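Side-chain contact in copper-transporting ATPase (Sulfolobus solfataricus, PDB 2YJ3), which probably uses ATP hydrolysis to drive metal cations across the cell membrane, as a type IB P-type ATPase whose catalytic domain is this chain: residues I236-S240 and N241-T245. The protein carries 1 engineered substitution. Numbering follows the deposited sequence.
Sequences IILVS and NDIGT
Leu238 lays its CD1 methyl against the peptide that joins Asp242 to Ile243, with CD1 3.2 Å from Asp242 O and 3.6 Å from Ile243 N. The contact is local: a type I beta turn from Leu238 to Asn241 links strand 236-238 of the mixed sheet to the N-cap of helix 243-250, in a catalytic domain of the haloacid dehalogenase-like type. Strand 236-238 lies between strands 15-16 and 219-223 in that sheet. The evidence for the turn is the bond from Asn241 N to Leu238 O, 2.8 Å long with an angle of 153° at the hydrogen. Asn241 itself has positive values of both backbone angles, and its CB leads away from the strand residues overall while still touching the Ser240 carbonyl. With chi1 at -73°, its CG is anti to the carbonyl carbon and the amide is carried toward the loop after strand 219-223, where OD1 accepts weak hydrogen bonds from Gly224 N and Asn225 N. An alanine here would probably leave those two backbone N-H groups without this acceptor and the loop less firmly tied to the turn. On the Ser240 side, OG lies 3.1 Å from Asp242 CB and accepts from Asp242 N, although the position of that nitrogen is less certain; a further hydrogen bond joins OG to Gly13 O. The cap is made by Asp242, whose chi1 of -159° swings the carboxylate anti to its backbone N and toward the first helical turn. There its two oxygens divide the work: OD1 weakly accepts from Thr245 N at 3.5 Å, while OD2 takes a weak bond from Thr245 OG1 at 2.8 Å.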
ATOM      1  N   ILE A 236      -3.187  16.962  -1.979  1.00 39.74           N
ATOM      2  CA  ILE A 236      -3.398  16.885  -0.541  1.00 35.87           C
ATOM      3  C   ILE A 236      -2.569  15.790   0.069  1.00 37.88           C
ATOM      4  O   ILE A 236      -2.647  14.639  -0.352  1.00 42.52           O
ATOM      5  CB  ILE A 236      -4.851  16.578  -0.192  1.00 37.67           C
ATOM      6  CG1 ILE A 236      -5.769  17.663  -0.735  1.00 44.84           C
ATOM      7  CG2 ILE A 236      -5.003  16.422   1.324  1.00 29.98           C
ATOM      8  CD1 ILE A 236      -7.214  17.246  -0.748  1.00 51.37           C
ATOM      9  N   ILE A 237      -1.785  16.135   1.077  1.00 31.49           N
ATOM     10  CA  ILE A 237      -1.064  15.114   1.810  1.00 36.71           C
ATOM     11  C   ILE A 237      -1.777  14.804   3.139  1.00 41.81           C
ATOM     12  O   ILE A 237      -2.040  15.708   3.952  1.00 33.68           O
ATOM     13  CB  ILE A 237       0.406  15.524   2.026  1.00 39.30           C
ATOM     14  CG1 ILE A 237       1.036  15.895   0.679  1.00 45.73           C
ATOM     15  CG2 ILE A 237       1.176  14.420   2.722  1.00 37.56           C
ATOM     16  CD1 ILE A 237       2.535  16.062   0.715  1.00 46.85           C
ATOM     17  N   LEU A 238      -2.116  13.531   3.338  1.00 36.80           N
ATOM     18  CA  LEU A 238      -2.770  13.097   4.573  1.00 36.90           C
ATOM     19  C   LEU A 238      -1.714  12.773   5.597  1.00 34.98           C
ATOM     20  O   LEU A 238      -1.396  11.593   5.807  1.00 30.24           O
ATOM     21  CB  LEU A 238      -3.626  11.848   4.350  1.00 42.15           C
ATOM     22  CG  LEU A 238      -5.148  11.958   4.366  1.00 49.27           C
ATOM     23  CD1 LEU A 238      -5.749  10.636   4.805  1.00 50.99           C
ATOM     24  CD2 LEU A 238      -5.606  13.050   5.291  1.00 48.32           C
ATOM     25  N   VAL A 239      -1.172  13.813   6.239  1.00 34.44           N
ATOM     26  CA  VAL A 239      -0.107  13.634   7.220  1.00 34.16           C
ATOM     27  C   VAL A 239      -0.550  12.637   8.256  1.00 36.78           C
ATOM     28  O   VAL A 239       0.237  11.826   8.752  1.00 42.46           O
ATOM     29  CB  VAL A 239       0.173  14.920   8.015  1.00 40.41           C
ATOM     30  CG1 VAL A 239       1.473  14.777   8.789  1.00 38.98           C
ATOM     31  CG2 VAL A 239       0.213  16.106   7.106  1.00 42.63           C
ATOM     32  N   SER A 240      -1.828  12.723   8.590  1.00 38.91           N
ATOM     33  CA  SER A 240      -2.396  11.949   9.678  1.00 48.96           C
ATOM     34  C   SER A 240      -2.606  10.496   9.271  1.00 54.70           C
ATOM     35  O   SER A 240      -2.759   9.619  10.124  1.00 55.63           O
ATOM     36  CB  SER A 240      -3.731  12.566  10.082  1.00 47.84           C
ATOM     37  OG  SER A 240      -4.560  12.732   8.943  1.00 46.48           O
ATOM     38  N   ASN A 241      -2.610  10.247   7.964  1.00 49.01           N
ATOM     39  CA  ASN A 241      -3.017   8.951   7.441  1.00 45.61           C
ATOM     40  C   ASN A 241      -4.452   8.664   7.829  1.00 44.26           C
ATOM     41  O   ASN A 241      -4.911   7.523   7.773  1.00 49.26           O
ATOM     42  CB  ASN A 241      -2.106   7.844   7.950  1.00 46.36           C
ATOM     43  CG  ASN A 241      -0.753   7.869   7.293  1.00 51.62           C
ATOM     44  OD1 ASN A 241      -0.649   7.775   6.069  1.00 45.00           O
ATOM     45  ND2 ASN A 241       0.300   8.003   8.099  1.00 56.25           N
ATOM     46  N   ASP A 242      -5.163   9.719   8.201  1.00 41.02           N
ATOM     47  CA  ASP A 242      -6.548   9.599   8.634  1.00 47.15           C
ATOM     48  C   ASP A 242      -7.490   9.669   7.438  1.00 43.60           C
ATOM     49  O   ASP A 242      -7.948  10.757   7.069  1.00 38.18           O
ATOM     50  CB  ASP A 242      -6.876  10.716   9.627  1.00 50.20           C
ATOM     51  CG  ASP A 242      -8.068  10.389  10.485  1.00 60.94           C
ATOM     52  OD1 ASP A 242      -8.798   9.439  10.136  1.00 57.03           O
ATOM     53  OD2 ASP A 242      -8.274  11.078  11.513  1.00 72.35           O
ATOM     54  N   ILE A 243      -7.782   8.517   6.830  1.00 41.25           N
ATOM     55  CA  ILE A 243      -8.651   8.510   5.656  1.00 37.17           C
ATOM     56  C   ILE A 243     -10.085   8.830   6.032  1.00 35.01           C
ATOM     57  O   ILE A 243     -10.810   9.460   5.260  1.00 39.99           O
ATOM     58  CB  ILE A 243      -8.676   7.161   4.905  1.00 43.63           C
ATOM     59  CG1 ILE A 243      -7.347   6.423   5.012  1.00 50.72           C
ATOM     60  CG2 ILE A 243      -9.018   7.399   3.453  1.00 42.69           C
ATOM     61  CD1 ILE A 243      -6.560   6.410   3.705  1.00 51.44           C
ATOM     62  N   GLY A 244     -10.504   8.366   7.202  1.00 40.72           N
ATOM     63  CA  GLY A 244     -11.864   8.604   7.658  1.00 47.80           C
ATOM     64  C   GLY A 244     -12.172  10.089   7.618  1.00 49.87           C
ATOM     65  O   GLY A 244     -13.178  10.524   7.056  1.00 52.15           O
ATOM     66  N   THR A 245     -11.277  10.868   8.206  1.00 45.46           N
ATOM     67  CA  THR A 245     -11.408  12.313   8.234  1.00 48.35           C
ATOM     68  C   THR A 245     -11.391  12.916   6.829  1.00 51.18           C
ATOM     69  O   THR A 245     -11.982  13.969   6.580  1.00 55.49           O
ATOM     70  CB  THR A 245     -10.302  12.926   9.106  1.00 50.87           C
ATOM     71  OG1 THR A 245     -10.498  12.514  10.467  1.00 51.78           O
ATOM     72  CG2 THR A 245     -10.325  14.451   9.031  1.00 51.89           C
TER
HETATM   73  O   HOH W   1      -6.923  14.063  10.957  1.00 52.10           O